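Local coordinates for MMACHC-like protein (Caenorhabditis elegans, PDB 5UJC) that binds cobalamin and probably removes the upper ligand of cyano- and alkylcobalamins with the help of flavin or glutathione during vitamin B12 trafficking, at residues S27-I32 / S52-L57; E113-I118 / F192-I197; L169-L174 / K221-W226; G181-F186 / G230-G235. One frame throughout, in Å; residues are numbered along the deposited sequence.

Interaction 1: S27-I32 / S52-L57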
# COMPACT_ATOMS: atom_id res chain seq x y z
N SER A 27 6.91 -6.51 -4.50
CA SER A 27 7.32 -6.88 -3.16
C SER A 27 8.72 -6.42 -2.87
O SER A 27 9.58 -6.34 -3.77
CB SER A 27 7.17 -8.39 -2.90
OG SER A 27 8.17 -9.13 -3.52
N HIS A 28 8.96 -6.11 -1.58
CA HIS A 28 10.24 -5.60 -1.12
C HIS A 28 10.59 -6.26 0.22
O HIS A 28 9.79 -6.26 1.15
CB HIS A 28 10.14 -4.08 -0.91
CG HIS A 28 9.76 -3.34 -2.14
ND1 HIS A 28 10.67 -2.71 -2.93
CD2 HIS A 28 8.55 -3.14 -2.72
CE1 HIS A 28 10.04 -2.13 -3.95
NE2 HIS A 28 8.76 -2.41 -3.85
N MET A 29 11.79 -6.82 0.31
CA MET A 29 12.23 -7.54 1.49
C MET A 29 12.81 -6.57 2.52
O MET A 29 13.51 -5.60 2.16
CB MET A 29 13.25 -8.60 1.10
CG MET A 29 13.54 -9.60 2.22
SD MET A 29 14.42 -11.06 1.73
CE MET A 29 15.99 -10.42 1.37
N PHE A 30 12.57 -6.86 3.80
CA PHE A 30 13.23 -6.13 4.86
C PHE A 30 13.32 -6.94 6.12
O PHE A 30 12.72 -8.01 6.21
CB PHE A 30 12.53 -4.79 5.13
CG PHE A 30 11.12 -4.91 5.69
CD1 PHE A 30 10.04 -5.20 4.87
CD2 PHE A 30 10.88 -4.66 7.03
CE1 PHE A 30 8.76 -5.29 5.39
CE2 PHE A 30 9.61 -4.72 7.55
CZ PHE A 30 8.54 -5.01 6.72
N LYS A 31 14.13 -6.47 7.07
CA LYS A 31 14.30 -7.16 8.34
C LYS A 31 13.39 -6.50 9.37
O LYS A 31 13.31 -5.29 9.45
CB LYS A 31 15.76 -7.07 8.81
CG LYS A 31 16.75 -7.72 7.87
CD LYS A 31 18.18 -7.57 8.37
CE LYS A 31 18.68 -6.13 8.28
NZ LYS A 31 20.16 -6.08 8.18
N ILE A 32 12.78 -7.29 10.24
CA ILE A 32 11.93 -6.73 11.27
C ILE A 32 12.72 -5.73 12.14
O ILE A 32 12.18 -4.71 12.54
CB ILE A 32 11.29 -7.83 12.15
CG1 ILE A 32 10.25 -8.64 11.35
CG2 ILE A 32 10.65 -7.24 13.40
CD1 ILE A 32 9.06 -7.84 10.86
N SER A 52 16.55 -10.13 12.92
CA SER A 52 16.90 -10.63 11.60
C SER A 52 15.72 -11.33 10.87
O SER A 52 15.89 -11.84 9.78
CB SER A 52 18.08 -11.57 11.69
OG SER A 52 17.73 -12.74 12.41
N THR A 53 14.53 -11.35 11.49
CA THR A 53 13.37 -12.00 10.91
C THR A 53 13.03 -11.37 9.55
O THR A 53 12.95 -10.14 9.42
CB THR A 53 12.16 -11.87 11.84
OG1 THR A 53 12.46 -12.46 13.10
CG2 THR A 53 10.92 -12.55 11.27
N MET A 54 12.85 -12.22 8.55
CA MET A 54 12.47 -11.79 7.21
C MET A 54 11.02 -11.30 7.14
O MET A 54 10.11 -11.95 7.67
CB MET A 54 12.63 -12.96 6.24
CG MET A 54 12.21 -12.66 4.81
SD MET A 54 12.14 -14.16 3.81
CE MET A 54 11.32 -13.55 2.33
N ALA A 55 10.83 -10.17 6.46
CA ALA A 55 9.51 -9.68 6.09
C ALA A 55 9.49 -9.28 4.62
O ALA A 55 10.53 -8.89 4.06
CB ALA A 55 9.12 -8.50 6.96
N LEU A 56 8.29 -9.34 4.03
CA LEU A 56 8.04 -8.84 2.67
C LEU A 56 6.92 -7.84 2.70
O LEU A 56 5.82 -8.13 3.15
CB LEU A 56 7.67 -9.97 1.70
CG LEU A 56 8.78 -10.93 1.32
CD1 LEU A 56 8.17 -12.08 0.51
CD2 LEU A 56 9.84 -10.22 0.49
N LEU A 57 7.21 -6.66 2.18
CA LEU A 57 6.21 -5.63 1.96
C LEU A 57 5.65 -5.78 0.55
O LEU A 57 6.39 -5.73 -0.41
CB LEU A 57 6.87 -4.25 2.11
CG LEU A 57 6.02 -3.04 1.77
CD1 LEU A 57 4.83 -2.92 2.72
CD2 LEU A 57 6.86 -1.77 1.78

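Interaction 2: E113-I118 / F192-I197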
# COMPACT_ATOMS: atom_id res chain seq x y z
N GLU A 113 7.23 -22.11 2.47
CA GLU A 113 7.45 -21.76 3.90
C GLU A 113 6.11 -21.75 4.61
O GLU A 113 5.26 -20.90 4.32
CB GLU A 113 8.14 -20.40 4.05
CG GLU A 113 8.44 -20.01 5.51
CD GLU A 113 9.38 -20.99 6.24
OE1 GLU A 113 9.30 -21.06 7.48
OE2 GLU A 113 10.20 -21.66 5.58
N GLU A 114 5.85 -22.76 5.44
CA GLU A 114 4.50 -22.97 5.98
C GLU A 114 4.09 -21.93 7.02
O GLU A 114 2.92 -21.61 7.14
CB GLU A 114 4.35 -24.39 6.53
CG GLU A 114 5.05 -24.67 7.84
CD GLU A 114 4.88 -26.13 8.28
OE1 GLU A 114 4.11 -26.86 7.63
OE2 GLU A 114 5.53 -26.56 9.26
N ASN A 115 5.07 -21.35 7.71
CA ASN A 115 4.81 -20.45 8.85
C ASN A 115 4.98 -18.98 8.45
O ASN A 115 6.09 -18.53 8.21
CB ASN A 115 5.79 -20.80 9.99
CG ASN A 115 5.57 -19.95 11.24
OD1 ASN A 115 4.63 -19.15 11.33
ND2 ASN A 115 6.43 -20.16 12.24
N PHE A 116 3.87 -18.26 8.31
CA PHE A 116 3.93 -16.84 8.10
C PHE A 116 2.70 -16.13 8.63
O PHE A 116 1.64 -16.73 8.79
CB PHE A 116 4.15 -16.48 6.62
CG PHE A 116 3.14 -17.06 5.68
CD1 PHE A 116 3.34 -18.33 5.11
CD2 PHE A 116 2.01 -16.35 5.32
CE1 PHE A 116 2.43 -18.86 4.22
CE2 PHE A 116 1.09 -16.89 4.44
CZ PHE A 116 1.30 -18.16 3.90
N GLU A 117 2.88 -14.86 8.95
CA GLU A 117 1.80 -13.98 9.37
C GLU A 117 1.57 -12.93 8.30
O GLU A 117 2.50 -12.54 7.59
CB GLU A 117 2.19 -13.27 10.68
CG GLU A 117 2.50 -14.23 11.82
CD GLU A 117 1.29 -15.03 12.27
OE1 GLU A 117 0.15 -14.52 12.17
OE2 GLU A 117 1.48 -16.16 12.76
N ILE A 118 0.32 -12.51 8.16
CA ILE A 118 -0.03 -11.47 7.19
C ILE A 118 -0.70 -10.31 7.91
O ILE A 118 -1.65 -10.52 8.67
CB ILE A 118 -1.00 -11.99 6.07
CG1 ILE A 118 -0.48 -13.29 5.42
CG2 ILE A 118 -1.22 -10.87 5.04
CD1 ILE A 118 -1.31 -13.76 4.23
N PHE A 192 7.90 -13.87 8.31
CA PHE A 192 8.30 -15.29 8.32
C PHE A 192 9.13 -15.58 9.56
O PHE A 192 10.36 -15.44 9.55
CB PHE A 192 9.08 -15.59 7.06
CG PHE A 192 8.30 -15.34 5.80
CD1 PHE A 192 7.50 -16.32 5.26
CD2 PHE A 192 8.33 -14.09 5.19
CE1 PHE A 192 6.74 -16.06 4.13
CE2 PHE A 192 7.56 -13.85 4.05
CZ PHE A 192 6.77 -14.83 3.54
N PRO A 193 8.47 -15.97 10.66
CA PRO A 193 9.18 -16.02 11.94
C PRO A 193 10.34 -17.00 11.99
O PRO A 193 11.23 -16.83 12.83
CB PRO A 193 8.07 -16.44 12.94
CG PRO A 193 6.81 -16.02 12.30
CD PRO A 193 7.02 -16.21 10.83
N ASN A 194 10.33 -18.02 11.12
CA ASN A 194 11.40 -19.03 11.11
C ASN A 194 12.50 -18.76 10.09
O ASN A 194 13.40 -19.58 9.95
CB ASN A 194 10.81 -20.44 10.87
CG ASN A 194 9.82 -20.85 11.95
OD1 ASN A 194 8.77 -21.42 11.66
ND2 ASN A 194 10.15 -20.54 13.19
N VAL A 195 12.45 -17.60 9.42
CA VAL A 195 13.42 -17.29 8.39
C VAL A 195 14.23 -16.06 8.81
O VAL A 195 13.68 -14.98 8.99
CB VAL A 195 12.75 -17.03 7.02
CG1 VAL A 195 13.79 -16.71 5.99
CG2 VAL A 195 11.91 -18.24 6.61
N LYS A 196 15.53 -16.26 8.97
CA LYS A 196 16.43 -15.20 9.44
C LYS A 196 17.40 -14.80 8.31
O LYS A 196 17.99 -15.66 7.63
CB LYS A 196 17.22 -15.68 10.67
CG LYS A 196 16.36 -16.27 11.78
CD LYS A 196 15.34 -15.29 12.32
CE LYS A 196 14.48 -15.92 13.40
NZ LYS A 196 15.28 -16.37 14.57
N ILE A 197 17.52 -13.49 8.11
CA ILE A 197 18.29 -12.92 7.02
C ILE A 197 19.24 -11.82 7.56
O ILE A 197 19.26 -10.69 7.07
CB ILE A 197 17.36 -12.37 5.88
CG1 ILE A 197 16.29 -11.43 6.44
CG2 ILE A 197 16.69 -13.54 5.13
CD1 ILE A 197 15.63 -10.54 5.38
O HOH W 1 8.74 -18.67 8.84

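Interaction 3: L169-L174 / K221-W226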
# COMPACT_ATOMS: atom_id res chain seq x y z
N LEU A 169 -8.74 13.51 12.71
CA LEU A 169 -7.77 13.47 11.63
C LEU A 169 -6.51 14.23 12.01
O LEU A 169 -6.56 15.26 12.66
CB LEU A 169 -8.36 14.05 10.35
CG LEU A 169 -9.59 13.34 9.80
CD1 LEU A 169 -10.21 14.15 8.67
CD2 LEU A 169 -9.25 11.93 9.32
N LYS A 170 -5.37 13.66 11.62
CA LYS A 170 -4.09 14.28 11.82
C LYS A 170 -3.47 14.66 10.52
O LYS A 170 -3.76 14.09 9.50
CB LYS A 170 -3.16 13.32 12.57
CG LYS A 170 -3.68 12.98 13.96
CD LYS A 170 -3.56 14.18 14.92
CE LYS A 170 -4.36 13.97 16.19
NZ LYS A 170 -3.88 12.81 16.98
N PHE A 171 -2.54 15.61 10.57
CA PHE A 171 -1.74 15.97 9.38
C PHE A 171 -0.62 14.96 9.25
O PHE A 171 0.34 14.98 10.01
CB PHE A 171 -1.22 17.42 9.53
CG PHE A 171 -0.57 17.98 8.27
CD1 PHE A 171 0.75 17.72 7.98
CD2 PHE A 171 -1.30 18.76 7.39
CE1 PHE A 171 1.37 18.28 6.88
CE2 PHE A 171 -0.69 19.33 6.28
CZ PHE A 171 0.65 19.09 6.03
N ILE A 172 -0.80 14.02 8.32
CA ILE A 172 0.08 12.86 8.20
C ILE A 172 1.07 12.96 7.06
O ILE A 172 0.91 13.76 6.13
CB ILE A 172 -0.70 11.52 8.12
CG1 ILE A 172 -1.66 11.49 6.91
CG2 ILE A 172 -1.47 11.28 9.42
CD1 ILE A 172 -2.13 10.10 6.54
N GLY A 173 2.10 12.14 7.13
CA GLY A 173 3.12 12.11 6.08
C GLY A 173 2.68 11.36 4.84
O GLY A 173 1.59 10.74 4.80
N LEU A 174 3.58 11.36 3.87
CA LEU A 174 3.32 10.86 2.52
C LEU A 174 4.55 10.18 2.00
O LEU A 174 5.65 10.74 2.05
CB LEU A 174 2.96 12.01 1.58
CG LEU A 174 2.76 11.66 0.10
CD1 LEU A 174 1.52 10.79 -0.09
CD2 LEU A 174 2.64 12.94 -0.72
N LYS A 221 -1.10 19.26 -0.06
CA LYS A 221 -2.00 18.76 -1.11
C LYS A 221 -2.59 17.41 -0.71
O LYS A 221 -3.75 17.11 -0.96
CB LYS A 221 -1.27 18.63 -2.45
CG LYS A 221 -1.04 19.96 -3.19
CD LYS A 221 -2.34 20.57 -3.75
CE LYS A 221 -3.21 19.56 -4.54
NZ LYS A 221 -4.30 20.21 -5.34
N PHE A 222 -1.78 16.59 -0.06
CA PHE A 222 -2.22 15.28 0.41
C PHE A 222 -3.27 15.42 1.53
O PHE A 222 -4.35 14.85 1.45
CB PHE A 222 -1.00 14.48 0.90
CG PHE A 222 -1.32 13.10 1.45
CD1 PHE A 222 -2.08 12.19 0.71
CD2 PHE A 222 -0.81 12.70 2.68
CE1 PHE A 222 -2.32 10.93 1.20
CE2 PHE A 222 -1.06 11.44 3.16
CZ PHE A 222 -1.80 10.55 2.42
N ASN A 223 -2.94 16.16 2.57
CA ASN A 223 -3.83 16.23 3.72
C ASN A 223 -5.10 17.03 3.47
O ASN A 223 -6.15 16.68 4.01
CB ASN A 223 -3.10 16.76 4.93
CG ASN A 223 -2.21 15.69 5.55
OD1 ASN A 223 -2.72 14.72 6.14
ND2 ASN A 223 -0.90 15.82 5.36
N TYR A 224 -5.00 18.09 2.67
CA TYR A 224 -6.12 19.04 2.48
C TYR A 224 -6.91 18.81 1.19
O TYR A 224 -8.06 19.26 1.10
CB TYR A 224 -5.60 20.48 2.48
CG TYR A 224 -4.81 20.86 3.72
CD1 TYR A 224 -5.07 20.29 4.97
CD2 TYR A 224 -3.85 21.87 3.65
CE1 TYR A 224 -4.37 20.68 6.10
CE2 TYR A 224 -3.15 22.25 4.77
CZ TYR A 224 -3.40 21.66 5.99
OH TYR A 224 -2.70 22.09 7.09
N ASN A 225 -6.32 18.13 0.20
CA ASN A 225 -6.89 18.10 -1.16
C ASN A 225 -6.78 16.73 -1.82
O ASN A 225 -6.87 16.63 -3.03
CB ASN A 225 -6.19 19.13 -2.05
CG ASN A 225 -6.32 20.54 -1.52
OD1 ASN A 225 -5.34 21.14 -1.10
ND2 ASN A 225 -7.51 21.02 -1.48
N TRP A 226 -6.64 15.67 -1.03
CA TRP A 226 -6.38 14.36 -1.58
C TRP A 226 -7.40 13.87 -2.59
O TRP A 226 -7.06 13.06 -3.49
CB TRP A 226 -6.20 13.29 -0.48
CG TRP A 226 -7.31 13.19 0.48
CD1 TRP A 226 -7.39 13.80 1.71
CD2 TRP A 226 -8.48 12.39 0.36
NE1 TRP A 226 -8.54 13.46 2.33
CE2 TRP A 226 -9.23 12.59 1.52
CE3 TRP A 226 -8.96 11.51 -0.63
CZ2 TRP A 226 -10.44 11.95 1.73
CZ3 TRP A 226 -10.16 10.90 -0.42
CH2 TRP A 226 -10.88 11.09 0.75

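Interaction 4: G181-F186 / G230-G235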
# COMPACT_ATOMS: atom_id res chain seq x y z
N GLY A 181 5.26 7.77 -8.00
CA GLY A 181 4.91 8.94 -7.18
C GLY A 181 3.95 8.49 -6.10
O GLY A 181 4.28 7.61 -5.31
N GLY A 182 2.75 9.07 -6.08
CA GLY A 182 1.69 8.65 -5.19
C GLY A 182 0.63 7.76 -5.83
O GLY A 182 -0.41 7.49 -5.20
N HIS A 183 0.89 7.25 -7.03
CA HIS A 183 -0.03 6.39 -7.76
C HIS A 183 0.24 4.92 -7.40
O HIS A 183 0.57 4.08 -8.25
CB HIS A 183 0.13 6.62 -9.24
CG HIS A 183 -0.23 8.00 -9.67
ND1 HIS A 183 -1.52 8.37 -9.98
CD2 HIS A 183 0.55 9.09 -9.89
CE1 HIS A 183 -1.52 9.63 -10.35
NE2 HIS A 183 -0.28 10.09 -10.30
N PHE A 184 0.15 4.64 -6.11
CA PHE A 184 0.39 3.30 -5.59
C PHE A 184 -0.21 3.24 -4.18
O PHE A 184 -0.59 4.29 -3.63
CB PHE A 184 1.91 2.99 -5.54
CG PHE A 184 2.61 3.54 -4.31
CD1 PHE A 184 2.96 4.89 -4.23
CD2 PHE A 184 2.90 2.72 -3.24
CE1 PHE A 184 3.56 5.40 -3.07
CE2 PHE A 184 3.49 3.23 -2.08
CZ PHE A 184 3.82 4.57 -2.00
N ALA A 185 -0.26 2.05 -3.59
CA ALA A 185 -0.63 1.91 -2.20
C ALA A 185 0.11 0.77 -1.56
O ALA A 185 0.43 -0.21 -2.22
CB ALA A 185 -2.13 1.68 -2.08
N PHE A 186 0.34 0.88 -0.26
CA PHE A 186 0.83 -0.26 0.51
C PHE A 186 -0.34 -1.20 0.78
O PHE A 186 -1.45 -0.76 0.97
CB PHE A 186 1.46 0.21 1.80
CG PHE A 186 2.62 1.13 1.60
CD1 PHE A 186 3.84 0.64 1.11
CD2 PHE A 186 2.51 2.50 1.82
CE1 PHE A 186 4.92 1.49 0.94
CE2 PHE A 186 3.61 3.34 1.67
CZ PHE A 186 4.79 2.85 1.22
N GLY A 230 -3.91 15.41 -6.80
CA GLY A 230 -2.73 16.19 -7.19
C GLY A 230 -1.45 15.75 -6.48
O GLY A 230 -0.36 15.78 -7.05
N PHE A 231 -1.58 15.33 -5.23
CA PHE A 231 -0.43 14.90 -4.46
C PHE A 231 0.30 13.74 -5.13
O PHE A 231 1.49 13.52 -4.89
CB PHE A 231 -0.82 14.52 -3.01
CG PHE A 231 -1.57 13.18 -2.90
CD1 PHE A 231 -2.95 13.11 -3.06
CD2 PHE A 231 -0.88 12.02 -2.64
CE1 PHE A 231 -3.61 11.90 -2.94
CE2 PHE A 231 -1.52 10.81 -2.51
CZ PHE A 231 -2.89 10.75 -2.65
N ARG A 232 -0.43 12.96 -5.92
CA ARG A 232 0.16 11.76 -6.51
C ARG A 232 1.20 12.07 -7.57
O ARG A 232 2.04 11.20 -7.90
CB ARG A 232 -0.92 10.84 -7.09
CG ARG A 232 -2.00 10.43 -6.10
CD ARG A 232 -3.00 9.47 -6.72
NE ARG A 232 -4.20 9.29 -5.94
CZ ARG A 232 -4.36 8.39 -4.98
NH1 ARG A 232 -3.36 7.58 -4.63
NH2 ARG A 232 -5.52 8.30 -4.35
N ASP A 233 1.13 13.27 -8.15
CA ASP A 233 2.01 13.64 -9.25
C ASP A 233 3.30 14.31 -8.83
O ASP A 233 4.11 14.68 -9.68
CB ASP A 233 1.24 14.51 -10.25
CG ASP A 233 0.28 13.72 -11.06
OD1 ASP A 233 0.62 12.55 -11.38
OD2 ASP A 233 -0.80 14.25 -11.40
N PHE A 234 3.55 14.41 -7.53
CA PHE A 234 4.87 14.85 -7.08
C PHE A 234 5.91 13.78 -7.44
O PHE A 234 5.65 12.59 -7.29
CB PHE A 234 4.85 15.19 -5.60
CG PHE A 234 4.23 16.52 -5.32
CD1 PHE A 234 2.86 16.64 -5.21
CD2 PHE A 234 5.00 17.66 -5.26
CE1 PHE A 234 2.27 17.87 -5.02
CE2 PHE A 234 4.42 18.89 -5.03
CZ PHE A 234 3.06 19.00 -4.93
N GLY A 235 7.05 14.26 -8.00
CA GLY A 235 8.05 13.40 -8.61
C GLY A 235 7.86 13.23 -10.11
O GLY A 235 8.69 12.60 -10.77

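Interaction 1: S27-I32 / S52-L57
Phe30 holds its CG in the crowded position between the backbone N and the carbonyl carbon (chi1 66°), and this swings the ring back across the neighbouring strand instead of away from it. Ala55 CB then sits over one ring face, 3.7 Å from the centroid of the Phe30 ring and shifted toward the rim, a CH-pi contact. Leu57 brings its CB against the same ring, 3.9 Å from Phe30 CE1. Ile32 CD1 approaches Ala55 CB too, so the small methyl is met by two larger groups.

The backbones pair as antiparallel strands, 25-31 being an outer strand of the four-stranded sheet and 53-60 its inner neighbour. His28 with Leu57 and Phe30 with Ala55 are hydrogen-bonded pairs; Phe30 N reaches Ala55 O at 2.9 Å, and Ala55 N returns a bond to Phe30 O almost along the C=O axis. Beyond them Ile32 N, already in the following helix, donates to Thr53 O at 3.0 Å.

Met29 and Leu56, a non-hydrogen-bonded pair, face the other side of the sheet with Met54. Met29, CG anti to its N, bends at its last torsion and crosses Met54 at about a right angle, SD lying 4.0 Å from Met54 CE. Helix 5-18 covers this side, whereas helix 134-140 lies against Phe30 and Leu57.

Interaction 2: E113-I118 / F192-I197
The polar part of the contact rests on one direct hydrogen bond and one water. Asn115, its CG anti to the backbone N (chi1 -178°), extends its amide toward the turn, and ND2 donates to Asn194 OD1 at 2.7 Å. The acceptor lies near the Asn115 amide plane, the donor stands well above the Asn194 carbonyl plane, and the two amides are turned 67° against each other. The water gathers three groups: it donates to Glu113 OE1 and to Asn115 O, 2.7 Å from the latter, and accepts from Asn194 N at 2.9 Å. It thereby joins a carboxylate, a carbonyl and a turn N-H that do not meet directly. The other carboxylate oxygen of Glu113, OE2, is bonded to His7.

The apolar part is built on Phe116 and Phe192, which run side by side in the same direction; Phe116 CB touches Phe192 CE1 at 3.6 Å, while the ring planes are inclined at 46°, neither stacked nor edge-to-face. Glu113 has CG anti to its N, which carries CG past Phe192 CD1; the bend at chi2 then brings CD to Val195 CG2 at 3.8 Å.

In van der Waals contact, Pro193 CD rests against Asn115 O at 3.6 Å and also touches Asn115 OD1. An alanine at Asn115 would remove the amide and would probably weaken the hold of 113-118 on the turn, by losing the bond to Asn194 and the side-chain contact with Pro193.

Phe192 to Val195 form a type I beta turn, closed by Val195 N to Phe192 O, at a corner of strand 185-196 beside the approach to the sheet's outer strand 117-120.

Interaction 3: L169-L174 / K221-W226
Asn223 is the bump that fits between the backbone of Ile172 and the ring of Phe171. Its amide projects from the helix with CG anti to the carbonyl carbon (chi1 -77°) and grips both polar atoms of one residue: OD1 accepts from Ile172 N at 3.0 Å, and ND2 donates to Ile172 O at 2.8 Å. The second bond is almost straight, 175° at the hydrogen, and uses a lone pair in the carbonyl plane; in the first the donor stands above the Asn223 carbonyl plane. These two bonds fix the rotation of the amide, whose ND2 also lies 3.4 Å above the centre of the Phe171 ring plane. ND2 bonds Leu219 O and OD1 bonds the cobalamin, so the same group ties loop, helix and ligand together; Lys170 O in the loop bonds the cobalamin as well.

The Phe171 ring wedges between Asn223, over one of its faces, and Tyr224, to whose face it turns an edge in an offset edge-to-face pair, with planes at 61° and Phe171 CE2 3.6 Å from Tyr224 CZ. On the other flank Phe222 receives Leu174 CD1 over the centre of one face, 3.8 Å from the Phe222 centroid, while Ile172 CD1 abuts its CE2. The carbonyl of Gly173 comes close to the Phe222 ring as well, and its O is bonded by Gln135.

The loop 169-174 thus packs on the C-terminal turn of helix 212-225 as it leads into strand 174-176, which pairs with 145-147.

Interaction 4: G181-F186 / G230-G235
The His183 imidazole lies across the first methylene of Arg232 and points its NE2 tip at Asp233. Arg232 CB stands over one ring face, 3.5 Å from the His183 centroid and 15° off the normal, a CH-pi contact offset toward the rim. In the ring plane, His183 NE2 donates to Asp233 OD1 at 2.8 Å, with 166° at the hydrogen. The carboxylate is turned 41° from the ring and is met from above its own plane. Asp233 OD1 is also in a salt bridge with Arg240, which would probably temper its pull on the imidazole.

Arg232 runs extended from CG to NE alongside Gly182 and then turns its guanidinium edge so that NH1 donates to Gly182 O at 3.0 Å. Phe231 CZ stands over the centre of the guanidinium face. NE is held by Ser229. In return Gly182 N donates to Arg232 O at 2.9 Å, nearly straight and on a lone pair in the carbonyl plane, so backbone and side chain of Arg232 both grip one residue. The closeness explains the glycine: a CB on Gly182 would fall 2.8 Å from Arg232 CA, a clash.

An alanine at His183 would remove the ring and is likely to loosen the 3-10 segment by losing both its cover over Arg232 CB and its bond to Asp233.

The turn centred on His183 leads directly into strand 185-196, while the 3-10 segment 230-233 follows helix 212-225, against which Phe234 packs, and Phe231 reaches Leu174 of strand 174-176.

Interactions 1 and 2 share one antiparallel sheet, in which strand 53-60 lies beside 185-196: Met54 N is 2.9 Å from Val195 O, and Ser52 O is 2.9 Å from Ile197 N, both probable hydrogen bonds. Interaction 4 opens the same strand 185-196 at its other end, centred about 31 Å from interaction 2, and meets interaction 1 where Leu57 CD2 packs on Phe186 CE1 at 3.9 Å. Interactions 3 and 4, centres about 13 Å apart, join through Phe231, whose CE2 lies 3.6 Å from Phe222 CD1. Both contribute residues to the methylcobalamin pocket, with Asn223 OD1, Lys170 O and Phe186 O bonding the ligand, whereas the side chain of Leu57 stays about 8 Å from it.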